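Local coordinates for sporozoite microneme protein essential for cell traversal (Plasmodium berghei, PDB 4U5A) that is essential for the traversal of host cells by Plasmodium sporozoites, by a mechanism that is not known from its helical-bundle fold alone, at residues V60-E63 / K64-I68; D179-I182 / K183-D187; L35-D38 / I39-S42; Q114-E117 / L118-S121. All blocks are in the same frame, centred on the assembly; numbering follows the deposited sequence.

All four contacts are local, three within helices of a four-helix bundle and the fourth at a helix end. Contacts 1 and 2 lie on helices 59-84 and 167-197, pack against each other, and are partly buried: each sets buried residues (Pro61 and Leu65; Phe181 and Leu185) against neighbouring helices and leaves others exposed. Contacts 3 and 4 are surface contacts, their centres about 12 Å apart, and meet where Leu35 and Ile39 pack on Lys120, Leu35 also on Asn116 and Glu117. Contact 2 alone brings an aromatic ring against an aliphatic branch; contact 4 gathers amides, and contact 1 relies mainly on backbone bonds. In contact 3 the helix ends and a loop begins.

Contact 1 of 4, residues V60-E63 / K64-I68; sequences VPEE and KLNII
Val60 to Glu63 hand their carbonyls to Lys64 to Ile67 in a run of i to i+4 contacts, all within the opening turns of helix 59-84. Four backbone bonds carry the run. The first joins Lys64 N to Val60 O at 3.1 Å, and Leu65 N to Pro61 O, Asn66 N to Glu62 O and Ile67 N to Glu63 O repeat the same pattern one residue further on each time. Pro61 has no N-H to give, which costs nothing in a first turn, where no earlier carbonyl of the helix would be there to receive it.

Lys64 is laid back along this frame. Its CG sits beside its own backbone N, 3.4 Å from Val60 O; a bend at chi2 (-69°) then carries the chain past the valine, with Lys64 CE a loose 4.5 Å from Val60 CG1. Its NZ goes on to a weak hydrogen bond with Thr186 OG1. On another side of the helix Glu62 runs out extended, and the Asn66 amide crosses it with the two flat groups turned 58° apart; Asn66 ND2 lies 4.0 Å from Glu62 CG. The polar anchor of that amide is Lys29, whose NZ bonds to Asn66 OD1.

Three helices surround this turn: helix 167-197 meets Val60 with Tyr178 and Pro61 with Ile182, helix 10-39 brings Lys29 and Ile32 against the buried Leu65, and helix 88-126 meets Leu65 through Leu109 and Ile68 through Ile105.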
ATOM      1  N   VAL A  60       6.680   3.435  -8.936  1.00 37.99           N
ATOM      2  CA  VAL A  60       5.745   2.397  -9.358  1.00 44.96           C
ATOM      3  C   VAL A  60       4.636   2.127  -8.321  1.00 49.36           C
ATOM      4  O   VAL A  60       3.470   2.029  -8.700  1.00 44.48           O
ATOM      5  CB  VAL A  60       6.489   1.083  -9.696  1.00 44.54           C
ATOM      6  CG1 VAL A  60       5.524   0.030 -10.218  1.00 38.41           C
ATOM      7  CG2 VAL A  60       7.564   1.349 -10.727  1.00 49.31           C
ATOM      8  N   PRO A  61       4.981   2.016  -7.017  1.00 51.69           N
ATOM      9  CA  PRO A  61       3.892   1.797  -6.058  1.00 40.43           C
ATOM     10  C   PRO A  61       2.872   2.930  -6.044  1.00 36.79           C
ATOM     11  O   PRO A  61       1.692   2.664  -5.823  1.00 36.22           O
ATOM     12  CB  PRO A  61       4.622   1.709  -4.712  1.00 32.18           C
ATOM     13  CG  PRO A  61       5.976   1.234  -5.058  1.00 35.66           C
ATOM     14  CD  PRO A  61       6.297   1.901  -6.361  1.00 53.41           C
ATOM     15  N   GLU A  62       3.310   4.162  -6.296  1.00 38.51           N
ATOM     16  CA  GLU A  62       2.393   5.300  -6.346  1.00 40.82           C
ATOM     17  C   GLU A  62       1.449   5.157  -7.525  1.00 37.66           C
ATOM     18  O   GLU A  62       0.268   5.483  -7.428  1.00 42.53           O
ATOM     19  CB  GLU A  62       3.155   6.633  -6.437  1.00 41.07           C
ATOM     20  CG  GLU A  62       2.236   7.856  -6.357  1.00 47.25           C
ATOM     21  CD  GLU A  62       2.958   9.176  -6.499  1.00 71.02           C
ATOM     22  OE1 GLU A  62       4.198   9.166  -6.658  1.00 83.81           O
ATOM     23  OE2 GLU A  62       2.284  10.231  -6.443  1.00 86.95           O
ATOM     24  N   GLU A  63       1.975   4.656  -8.636  1.00 31.70           N
ATOM     25  CA  GLU A  63       1.160   4.448  -9.817  1.00 34.06           C
ATOM     26  C   GLU A  63       0.077   3.406  -9.572  1.00 37.85           C
ATOM     27  O   GLU A  63      -1.062   3.579 -10.002  1.00 42.78           O
ATOM     28  CB  GLU A  63       2.032   4.044 -11.006  1.00 40.61           C
ATOM     29  CG  GLU A  63       2.963   5.150 -11.502  1.00 57.47           C
ATOM     30  CD  GLU A  63       3.872   4.695 -12.632  1.00 65.97           C
ATOM     31  OE1 GLU A  63       4.183   3.487 -12.693  1.00 65.05           O
ATOM     32  OE2 GLU A  63       4.268   5.543 -13.460  1.00 81.84           O
ATOM     33  N   LYS A  64       0.430   2.344  -8.857  1.00 34.18           N
ATOM     34  CA  LYS A  64      -0.512   1.274  -8.557  1.00 31.86           C
ATOM     35  C   LYS A  64      -1.646   1.754  -7.659  1.00 35.27           C
ATOM     36  O   LYS A  64      -2.787   1.319  -7.797  1.00 35.67           O
ATOM     37  CB  LYS A  64       0.211   0.100  -7.897  1.00 31.33           C
ATOM     38  CG  LYS A  64       1.246  -0.583  -8.775  1.00 33.98           C
ATOM     39  CD  LYS A  64       0.572  -1.336  -9.911  1.00 40.91           C
ATOM     40  CE  LYS A  64       1.589  -1.971 -10.845  1.00 33.53           C
ATOM     41  NZ  LYS A  64       0.913  -2.744 -11.920  1.00 50.50           N
ATOM     42  N   LEU A  65      -1.327   2.656  -6.742  1.00 33.66           N
ATOM     43  CA  LEU A  65      -2.327   3.179  -5.826  1.00 31.44           C
ATOM     44  C   LEU A  65      -3.194   4.218  -6.533  1.00 27.76           C
ATOM     45  O   LEU A  65      -4.361   4.400  -6.192  1.00 36.72           O
ATOM     46  CB  LEU A  65      -1.654   3.773  -4.584  1.00 37.70           C
ATOM     47  CG  LEU A  65      -0.945   2.730  -3.710  1.00 33.23           C
ATOM     48  CD1 LEU A  65      -0.386   3.338  -2.440  1.00 46.11           C
ATOM     49  CD2 LEU A  65      -1.874   1.580  -3.378  1.00 43.15           C
ATOM     50  N   ASN A  66      -2.627   4.889  -7.530  1.00 34.82           N
ATOM     51  CA  ASN A  66      -3.400   5.823  -8.336  1.00 31.13           C
ATOM     52  C   ASN A  66      -4.399   5.068  -9.209  1.00 31.96           C
ATOM     53  O   ASN A  66      -5.474   5.573  -9.524  1.00 33.04           O
ATOM     54  CB  ASN A  66      -2.475   6.682  -9.202  1.00 28.41           C
ATOM     55  CG  ASN A  66      -1.821   7.816  -8.420  1.00 37.51           C
ATOM     56  OD1 ASN A  66      -2.288   8.204  -7.349  1.00 42.20           O
ATOM     57  ND2 ASN A  66      -0.733   8.352  -8.963  1.00 30.94           N
ATOM     58  N   ILE A  67      -4.041   3.840  -9.576  1.00 30.39           N
ATOM     59  CA  ILE A  67      -4.922   2.968 -10.345  1.00 29.59           C
ATOM     60  C   ILE A  67      -6.116   2.525  -9.500  1.00 31.70           C
ATOM     61  O   ILE A  67      -7.264   2.625  -9.929  1.00 26.23           O
ATOM     62  CB  ILE A  67      -4.159   1.722 -10.857  1.00 39.93           C
ATOM     63  CG1 ILE A  67      -3.082   2.128 -11.867  1.00 35.74           C
ATOM     64  CG2 ILE A  67      -5.114   0.712 -11.476  1.00 32.04           C
ATOM     65  CD1 ILE A  67      -2.291   0.964 -12.418  1.00 31.73           C
ATOM     66  N   ILE A  68      -5.826   2.034  -8.296  1.00 35.99           N
ATOM     67  CA  ILE A  68      -6.855   1.618  -7.347  1.00 33.13           C
ATOM     68  C   ILE A  68      -7.824   2.757  -7.048  1.00 28.57           C
ATOM     69  O   ILE A  68      -9.044   2.579  -7.066  1.00 33.29           O
ATOM     70  CB  ILE A  68      -6.226   1.126  -6.029  1.00 29.42           C
ATOM     71  CG1 ILE A  68      -5.296  -0.058  -6.292  1.00 26.25           C
ATOM     72  CG2 ILE A  68      -7.299   0.751  -5.019  1.00 29.46           C
ATOM     73  CD1 ILE A  68      -4.591  -0.554  -5.052  1.00 27.28           C
TER

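Contact 2 of 4, residues D179-I182 / K183-D187; sequences DDFI and KNLTD
Leu185 lays a methyl over the ring of Phe181, one turn earlier on helix 167-197. CD1 of Leu185 is 4.2 Å from the centroid of the Phe181 ring and only 14° off its normal, a CH-pi contact over the face, shifted somewhat toward the rim. With CG of Phe181 anti to the backbone N (chi1 -172°), the ring swings to the side where Leu185 can meet it. Ile182 joins from next door, its CD1 4.4 Å from Leu185 CD1.

Polar groups are turned differently. The Asp180 carboxylate and the Asn184 amide stand nearly perpendicular, their planes 85° apart, with Asp180 OD2 3.3 Å from Asn184 ND2. Thr186 grips one carbonyl twice: its OG1 donates to Ile182 O at 2.8 Å and its N to the same Ile182 O at 2.9 Å, from opposite faces of the carbonyl plane. The hydroxyl can reach because OG1 sits beside its own backbone N, and it also takes a weak bond from Lys64 NZ of helix 59-84.

A threonine hydroxyl returned to the carbonyl four residues back is a familiar helical arrangement. Around it, buried Phe181 and Leu185 pack on Leu112 of helix 88-126, while Ile182 meets Val60, Pro61 and Lys64 of helix 59-84, as apolar faces do in a four-helix bundle.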
ATOM      1  N   ASP A 179      10.107  -6.719  -6.190  1.00 45.81           N
ATOM      2  CA  ASP A 179       9.271  -7.385  -7.185  1.00 39.27           C
ATOM      3  C   ASP A 179       8.048  -8.033  -6.540  1.00 44.97           C
ATOM      4  O   ASP A 179       6.960  -8.041  -7.116  1.00 56.50           O
ATOM      5  CB  ASP A 179      10.076  -8.442  -7.942  1.00 40.59           C
ATOM      6  CG  ASP A 179      10.968  -7.843  -9.010  1.00 57.94           C
ATOM      7  OD1 ASP A 179      11.035  -6.601  -9.109  1.00 56.71           O
ATOM      8  OD2 ASP A 179      11.615  -8.622  -9.742  1.00 62.34           O
ATOM      9  N   ASP A 180       8.229  -8.560  -5.333  1.00 47.43           N
ATOM     10  CA  ASP A 180       7.132  -9.175  -4.598  1.00 46.71           C
ATOM     11  C   ASP A 180       6.131  -8.127  -4.117  1.00 42.56           C
ATOM     12  O   ASP A 180       4.926  -8.379  -4.074  1.00 43.18           O
ATOM     13  CB  ASP A 180       7.676  -9.978  -3.413  1.00 42.66           C
ATOM     14  CG  ASP A 180       6.717 -10.011  -2.238  1.00 82.22           C
ATOM     15  OD1 ASP A 180       6.877  -9.176  -1.320  1.00 89.02           O
ATOM     16  OD2 ASP A 180       5.802 -10.864  -2.234  1.00 86.35           O
ATOM     17  N   PHE A 181       6.636  -6.938  -3.795  1.00 39.27           N
ATOM     18  CA  PHE A 181       5.791  -5.834  -3.350  1.00 28.65           C
ATOM     19  C   PHE A 181       4.874  -5.394  -4.479  1.00 42.12           C
ATOM     20  O   PHE A 181       3.658  -5.314  -4.309  1.00 45.22           O
ATOM     21  CB  PHE A 181       6.647  -4.655  -2.885  1.00 27.76           C
ATOM     22  CG  PHE A 181       5.865  -3.553  -2.226  1.00 29.14           C
ATOM     23  CD1 PHE A 181       4.645  -3.810  -1.619  1.00 43.81           C
ATOM     24  CD2 PHE A 181       6.341  -2.252  -2.238  1.00 37.38           C
ATOM     25  CE1 PHE A 181       3.925  -2.791  -1.015  1.00 36.99           C
ATOM     26  CE2 PHE A 181       5.628  -1.228  -1.639  1.00 35.28           C
ATOM     27  CZ  PHE A 181       4.418  -1.498  -1.028  1.00 35.03           C
ATOM     28  N   ILE A 182       5.471  -5.128  -5.637  1.00 43.30           N
ATOM     29  CA  ILE A 182       4.726  -4.694  -6.808  1.00 38.78           C
ATOM     30  C   ILE A 182       3.771  -5.784  -7.288  1.00 43.54           C
ATOM     31  O   ILE A 182       2.677  -5.490  -7.770  1.00 43.78           O
ATOM     32  CB  ILE A 182       5.679  -4.303  -7.958  1.00 34.86           C
ATOM     33  CG1 ILE A 182       6.707  -3.279  -7.469  1.00 42.32           C
ATOM     34  CG2 ILE A 182       4.906  -3.727  -9.133  1.00 25.51           C
ATOM     35  CD1 ILE A 182       6.087  -2.005  -6.908  1.00 34.75           C
ATOM     36  N   LYS A 183       4.173  -7.040  -7.125  1.00 41.43           N
ATOM     37  CA  LYS A 183       3.328  -8.161  -7.514  1.00 39.30           C
ATOM     38  C   LYS A 183       2.072  -8.192  -6.636  1.00 50.15           C
ATOM     39  O   LYS A 183       0.967  -8.417  -7.131  1.00 41.10           O
ATOM     40  CB  LYS A 183       4.105  -9.478  -7.426  1.00 38.07           C
ATOM     41  CG  LYS A 183       3.380 -10.676  -8.030  1.00 41.53           C
ATOM     42  CD  LYS A 183       3.474 -11.920  -7.167  1.00 64.63           C
ATOM     43  CE  LYS A 183       2.636 -13.042  -7.768  1.00 70.90           C
ATOM     44  NZ  LYS A 183       2.729 -14.308  -6.991  1.00 73.87           N
ATOM     45  N   ASN A 184       2.248  -7.955  -5.338  1.00 39.32           N
ATOM     46  CA  ASN A 184       1.123  -7.920  -4.404  1.00 46.02           C
ATOM     47  C   ASN A 184       0.168  -6.769  -4.705  1.00 41.34           C
ATOM     48  O   ASN A 184      -1.045  -6.907  -4.555  1.00 37.18           O
ATOM     49  CB  ASN A 184       1.619  -7.812  -2.957  1.00 43.99           C
ATOM     50  CG  ASN A 184       2.077  -9.143  -2.394  1.00 41.81           C
ATOM     51  OD1 ASN A 184       1.512 -10.190  -2.706  1.00 54.70           O
ATOM     52  ND2 ASN A 184       3.109  -9.108  -1.559  1.00 56.49           N
ATOM     53  N   LEU A 185       0.719  -5.636  -5.133  1.00 37.12           N
ATOM     54  CA  LEU A 185      -0.090  -4.482  -5.508  1.00 35.60           C
ATOM     55  C   LEU A 185      -0.842  -4.754  -6.805  1.00 41.30           C
ATOM     56  O   LEU A 185      -1.965  -4.286  -6.996  1.00 42.04           O
ATOM     57  CB  LEU A 185       0.787  -3.235  -5.651  1.00 35.17           C
ATOM     58  CG  LEU A 185       1.396  -2.668  -4.365  1.00 35.90           C
ATOM     59  CD1 LEU A 185       2.357  -1.530  -4.669  1.00 25.47           C
ATOM     60  CD2 LEU A 185       0.293  -2.195  -3.433  1.00 29.68           C
ATOM     61  N   THR A 186      -0.221  -5.528  -7.687  1.00 33.86           N
ATOM     62  CA  THR A 186      -0.810  -5.853  -8.977  1.00 38.18           C
ATOM     63  C   THR A 186      -1.985  -6.817  -8.837  1.00 40.17           C
ATOM     64  O   THR A 186      -3.010  -6.665  -9.500  1.00 45.71           O
ATOM     65  CB  THR A 186       0.247  -6.466  -9.916  1.00 32.85           C
ATOM     66  OG1 THR A 186       1.254  -5.487 -10.194  1.00 38.21           O
ATOM     67  CG2 THR A 186      -0.375  -6.909 -11.225  1.00 28.46           C
ATOM     68  N   ASP A 187      -1.832  -7.799  -7.956  1.00 43.61           N
ATOM     69  CA  ASP A 187      -2.887  -8.771  -7.698  1.00 45.16           C
ATOM     70  C   ASP A 187      -4.030  -8.158  -6.892  1.00 42.00           C
ATOM     71  O   ASP A 187      -5.174  -8.601  -6.987  1.00 37.93           O
ATOM     72  CB  ASP A 187      -2.315  -9.994  -6.982  1.00 41.84           C
ATOM     73  CG  ASP A 187      -1.309 -10.746  -7.835  1.00 62.16           C
ATOM     74  OD1 ASP A 187      -1.227 -10.460  -9.050  1.00 68.63           O
ATOM     75  OD2 ASP A 187      -0.596 -11.617  -7.293  1.00 62.14           O
TER

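Contact 3 of 4, residues L35-D38 / I39-S42; sequences LFLD and IEAS
Leu35 and Phe36 close the C-terminal turn of helix 10-39 in the four-helix bundle by accepting from Ile39 and Glu40, the last regular bonds before the chain departs. This is the firm half of the contact: Ile39 N reaches Leu35 O at 3.0 Å, and Glu40 N reaches Phe36 O at 2.9 Å. Ile39 sets its CD1 3.8 Å from Leu35 O. The side chains of Leu35 and Ile39 both pack on Lys120, so this side faces helix 88-126, with Leu54 of helix 49-57 also on Ile39.

Past this the helical pattern stops. Glu40 is the first residue to leave helical geometry, and Ala41 N is already 4.0 Å from Leu37 O, too far to carry the pattern on. Ala41 merely rests its CB 3.9 Å from Asp38 O on the exposed side, and residues 43-47 of the following loop are not modelled.

Between the two halves lies the Glu40 side chain. Starting beside its backbone N (chi1 -59°) and running extended, it folds back past the Phe36 carbonyl toward helix 49-57, where OE2 makes a weak bond to Ser55 OG. Its other oxygen, OE1, faces the exposed Leu37, whose CD2 lies 3.8 Å from it.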
ATOM      1  N   LEU A  35       8.332   5.213   3.673  1.00 53.95           N
ATOM      2  CA  LEU A  35       9.171   4.019   3.699  1.00 50.16           C
ATOM      3  C   LEU A  35      10.408   4.256   2.845  1.00 55.52           C
ATOM      4  O   LEU A  35      11.548   4.144   3.321  1.00 61.65           O
ATOM      5  CB  LEU A  35       8.414   2.790   3.186  1.00 43.55           C
ATOM      6  CG  LEU A  35       7.369   2.132   4.086  1.00 56.67           C
ATOM      7  CD1 LEU A  35       6.795   0.894   3.411  1.00 49.39           C
ATOM      8  CD2 LEU A  35       7.960   1.779   5.439  1.00 52.08           C
ATOM      9  N   PHE A  36      10.176   4.612   1.584  1.00 63.73           N
ATOM     10  CA  PHE A  36      11.283   4.839   0.660  1.00 59.50           C
ATOM     11  C   PHE A  36      12.233   5.960   1.104  1.00 64.97           C
ATOM     12  O   PHE A  36      13.445   5.827   0.975  1.00 59.27           O
ATOM     13  CB  PHE A  36      10.744   5.136  -0.738  1.00 45.15           C
ATOM     14  CG  PHE A  36      10.447   3.902  -1.540  1.00 42.41           C
ATOM     15  CD1 PHE A  36      11.451   3.266  -2.251  1.00 43.13           C
ATOM     16  CD2 PHE A  36       9.165   3.375  -1.578  1.00 45.71           C
ATOM     17  CE1 PHE A  36      11.186   2.130  -2.990  1.00 46.43           C
ATOM     18  CE2 PHE A  36       8.889   2.237  -2.315  1.00 44.33           C
ATOM     19  CZ  PHE A  36       9.902   1.612  -3.022  1.00 47.69           C
ATOM     20  N   LEU A  37      11.689   7.046   1.644  1.00 58.08           N
ATOM     21  CA  LEU A  37      12.504   8.165   2.113  1.00 57.39           C
ATOM     22  C   LEU A  37      13.371   7.752   3.295  1.00 65.00           C
ATOM     23  O   LEU A  37      14.542   8.128   3.379  1.00 67.16           O
ATOM     24  CB  LEU A  37      11.621   9.355   2.498  1.00 55.25           C
ATOM     25  CG  LEU A  37      10.864  10.053   1.363  1.00 62.48           C
ATOM     26  CD1 LEU A  37      10.103  11.260   1.879  1.00 66.29           C
ATOM     27  CD2 LEU A  37      11.809  10.455   0.242  1.00 64.55           C
ATOM     28  N   ASP A  38      12.786   6.994   4.217  1.00 66.24           N
ATOM     29  CA  ASP A  38      13.514   6.508   5.381  1.00 66.56           C
ATOM     30  C   ASP A  38      14.628   5.559   4.954  1.00 67.32           C
ATOM     31  O   ASP A  38      15.688   5.513   5.579  1.00 80.00           O
ATOM     32  CB  ASP A  38      12.570   5.811   6.364  1.00 55.07           C
ATOM     33  CG  ASP A  38      11.626   6.778   7.049  1.00 69.55           C
ATOM     34  OD1 ASP A  38      11.936   7.988   7.086  1.00 68.69           O
ATOM     35  OD2 ASP A  38      10.569   6.328   7.541  1.00 85.27           O
ATOM     36  N   ILE A  39      14.394   4.811   3.880  1.00 61.57           N
ATOM     37  CA  ILE A  39      15.439   3.941   3.346  1.00 57.98           C
ATOM     38  C   ILE A  39      16.545   4.755   2.675  1.00 65.60           C
ATOM     39  O   ILE A  39      17.721   4.403   2.761  1.00 78.32           O
ATOM     40  CB  ILE A  39      14.874   2.920   2.335  1.00 65.48           C
ATOM     41  CG1 ILE A  39      13.815   2.040   2.997  1.00 61.26           C
ATOM     42  CG2 ILE A  39      15.986   2.046   1.768  1.00 41.03           C
ATOM     43  CD1 ILE A  39      13.279   0.947   2.096  1.00 55.77           C
ATOM     44  N   GLU A  40      16.179   5.862   2.033  1.00 76.62           N
ATOM     45  CA  GLU A  40      17.168   6.708   1.372  1.00 72.51           C
ATOM     46  C   GLU A  40      17.975   7.555   2.357  1.00 80.36           C
ATOM     47  O   GLU A  40      18.272   8.718   2.087  1.00 86.55           O
ATOM     48  CB  GLU A  40      16.459   7.634   0.379  1.00 75.39           C
ATOM     49  CG  GLU A  40      15.672   6.918  -0.710  1.00 77.28           C
ATOM     50  CD  GLU A  40      14.796   7.865  -1.516  1.00 95.96           C
ATOM     51  OE1 GLU A  40      14.967   9.097  -1.386  1.00 98.40           O
ATOM     52  OE2 GLU A  40      13.915   7.377  -2.255  1.00 86.16           O
ATOM     53  N   ALA A  41      18.327   6.966   3.497  1.00 88.39           N
ATOM     54  CA  ALA A  41      19.220   7.598   4.464  1.00 81.69           C
ATOM     55  C   ALA A  41      20.145   6.580   5.141  1.00 85.46           C
ATOM     56  O   ALA A  41      19.896   6.208   6.286  1.00 77.36           O
ATOM     57  CB  ALA A  41      18.414   8.359   5.505  1.00 51.88           C
ATOM     58  N   SER A  42      21.190   6.117   4.458  1.00 79.19           N
ATOM     59  CA  SER A  42      21.487   6.492   3.080  1.00 70.74           C
ATOM     60  C   SER A  42      21.211   5.334   2.126  1.00 68.13           C
ATOM     61  O   SER A  42      22.089   4.514   1.856  1.00 52.88           O
ATOM     62  CB  SER A  42      22.941   6.943   2.952  1.00 77.47           C
ATOM     63  OG  SER A  42      23.176   8.107   3.725  1.00 64.59           O
TER

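Contact 4 of 4, residues Q114-E117 / L118-S121; sequences QINE and LNKS
Asn119 lies against both Ile115 and Asn116 on helix 88-126, an i to i+4 and i to i+3 contact near the surface of the four-helix bundle. Beside Ile115 it runs the same way, its ND2 3.8 Å from Ile115 CG2. Against Asn116 it crosses, the two amide planes 75° apart, with Asn119 ND2 3.5 Å from Asn116 OD1. What positions the Asn116 amide comes from the preceding turn: its ND2 is hydrogen-bonded to Leu112 O.

In the backbone beneath, Gln114 O accepts twice, from Glu117 N three residues on at 2.9 Å and from Leu118 N four residues on at 3.1 Å. One turn further, Lys120 N meets Asn116 O at 2.9 Å, 51° out of the carbonyl plane.

Farther out, Leu35 of helix 10-39 packs on Asn116, Glu117 and Lys120, while Ile177 of helix 167-197 touches Asn119. Ile146 and Val136, in loops, touch Leu118 and Ser121 respectively. At the far end the Glu117 carbonyl receives the Ser121 backbone N, and Ser121 OG adds a weak bond to the same Glu117 O at 3.3 Å.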
ATOM      1  N   GLN A 114       2.830  -3.050   6.678  1.00 45.38           N
ATOM      2  CA  GLN A 114       3.556  -3.679   7.784  1.00 55.12           C
ATOM      3  C   GLN A 114       4.699  -4.564   7.282  1.00 54.67           C
ATOM      4  O   GLN A 114       5.871  -4.432   7.712  1.00 65.09           O
ATOM      5  CB  GLN A 114       2.600  -4.512   8.638  1.00 56.14           C
ATOM      6  CG  GLN A 114       1.586  -3.685   9.402  1.00 72.65           C
ATOM      7  CD  GLN A 114       2.217  -2.510  10.125  1.00 94.33           C
ATOM      8  OE1 GLN A 114       3.172  -2.669  10.888  1.00 91.51           O
ATOM      9  NE2 GLN A 114       1.688  -1.318   9.878  1.00 93.20           N
ATOM     10  N   ILE A 115       4.343  -5.455   6.358  1.00 41.56           N
ATOM     11  CA  ILE A 115       5.315  -6.338   5.718  1.00 40.59           C
ATOM     12  C   ILE A 115       6.539  -5.556   5.218  1.00 49.32           C
ATOM     13  O   ILE A 115       7.688  -5.929   5.500  1.00 52.64           O
ATOM     14  CB  ILE A 115       4.667  -7.119   4.554  1.00 34.24           C
ATOM     15  CG1 ILE A 115       3.600  -8.082   5.093  1.00 35.44           C
ATOM     16  CG2 ILE A 115       5.721  -7.867   3.745  1.00 36.66           C
ATOM     17  CD1 ILE A 115       2.981  -8.966   4.030  1.00 44.13           C
ATOM     18  N   ASN A 116       6.296  -4.469   4.490  1.00 46.80           N
ATOM     19  CA  ASN A 116       7.403  -3.700   3.924  1.00 56.20           C
ATOM     20  C   ASN A 116       8.061  -2.753   4.932  1.00 46.83           C
ATOM     21  O   ASN A 116       9.081  -2.136   4.630  1.00 47.61           O
ATOM     22  CB  ASN A 116       6.939  -2.933   2.689  1.00 46.16           C
ATOM     23  CG  ASN A 116       6.770  -3.839   1.487  1.00 45.93           C
ATOM     24  OD1 ASN A 116       7.697  -4.018   0.697  1.00 62.44           O
ATOM     25  ND2 ASN A 116       5.594  -4.440   1.356  1.00 48.51           N
ATOM     26  N   GLU A 117       7.472  -2.622   6.117  1.00 48.24           N
ATOM     27  CA  GLU A 117       8.134  -1.916   7.208  1.00 56.80           C
ATOM     28  C   GLU A 117       9.238  -2.818   7.724  1.00 49.81           C
ATOM     29  O   GLU A 117      10.388  -2.388   7.907  1.00 44.36           O
ATOM     30  CB  GLU A 117       7.159  -1.579   8.339  1.00 57.78           C
ATOM     31  CG  GLU A 117       6.213  -0.422   8.068  1.00 76.08           C
ATOM     32  CD  GLU A 117       5.499   0.050   9.326  1.00 94.79           C
ATOM     33  OE1 GLU A 117       5.821  -0.456  10.424  1.00100.85           O
ATOM     34  OE2 GLU A 117       4.604   0.916   9.215  1.00 84.67           O
ATOM     35  N   LEU A 118       8.895  -4.088   7.928  1.00 43.88           N
ATOM     36  CA  LEU A 118       9.920  -5.052   8.317  1.00 36.03           C
ATOM     37  C   LEU A 118      10.970  -5.208   7.206  1.00 49.94           C
ATOM     38  O   LEU A 118      12.171  -5.319   7.487  1.00 51.89           O
ATOM     39  CB  LEU A 118       9.294  -6.400   8.677  1.00 46.05           C
ATOM     40  CG  LEU A 118      10.264  -7.468   9.193  1.00 47.58           C
ATOM     41  CD1 LEU A 118      10.967  -6.967  10.440  1.00 38.76           C
ATOM     42  CD2 LEU A 118       9.539  -8.772   9.496  1.00 38.41           C
ATOM     43  N   ASN A 119      10.519  -5.200   5.951  1.00 51.23           N
ATOM     44  CA  ASN A 119      11.436  -5.235   4.805  1.00 51.60           C
ATOM     45  C   ASN A 119      12.386  -4.027   4.765  1.00 43.48           C
ATOM     46  O   ASN A 119      13.578  -4.169   4.470  1.00 48.68           O
ATOM     47  CB  ASN A 119      10.647  -5.311   3.492  1.00 44.03           C
ATOM     48  CG  ASN A 119      10.162  -6.721   3.165  1.00 49.30           C
ATOM     49  OD1 ASN A 119      10.753  -7.717   3.588  1.00 44.66           O
ATOM     50  ND2 ASN A 119       9.079  -6.807   2.398  1.00 50.20           N
ATOM     51  N   LYS A 120      11.848  -2.846   5.063  1.00 36.56           N
ATOM     52  CA  LYS A 120      12.630  -1.612   5.146  1.00 35.18           C
ATOM     53  C   LYS A 120      13.706  -1.711   6.218  1.00 56.79           C
ATOM     54  O   LYS A 120      14.877  -1.402   5.964  1.00 57.57           O
ATOM     55  CB  LYS A 120      11.719  -0.418   5.440  1.00 40.69           C
ATOM     56  CG  LYS A 120      12.419   0.741   6.148  1.00 51.23           C
ATOM     57  CD  LYS A 120      11.424   1.778   6.647  1.00 63.62           C
ATOM     58  CE  LYS A 120      11.754   2.228   8.063  1.00 75.67           C
ATOM     59  NZ  LYS A 120      11.588   1.099   9.022  1.00 59.98           N
ATOM     60  N   SER A 121      13.301  -2.133   7.415  1.00 61.08           N
ATOM     61  CA  SER A 121      14.245  -2.310   8.515  1.00 50.59           C
ATOM     62  C   SER A 121      15.352  -3.283   8.120  1.00 50.16           C
ATOM     63  O   SER A 121      16.536  -3.039   8.379  1.00 48.64           O
ATOM     64  CB  SER A 121      13.529  -2.802   9.775  1.00 44.43           C
ATOM     65  OG  SER A 121      12.648  -1.816  10.287  1.00 50.00           O
TER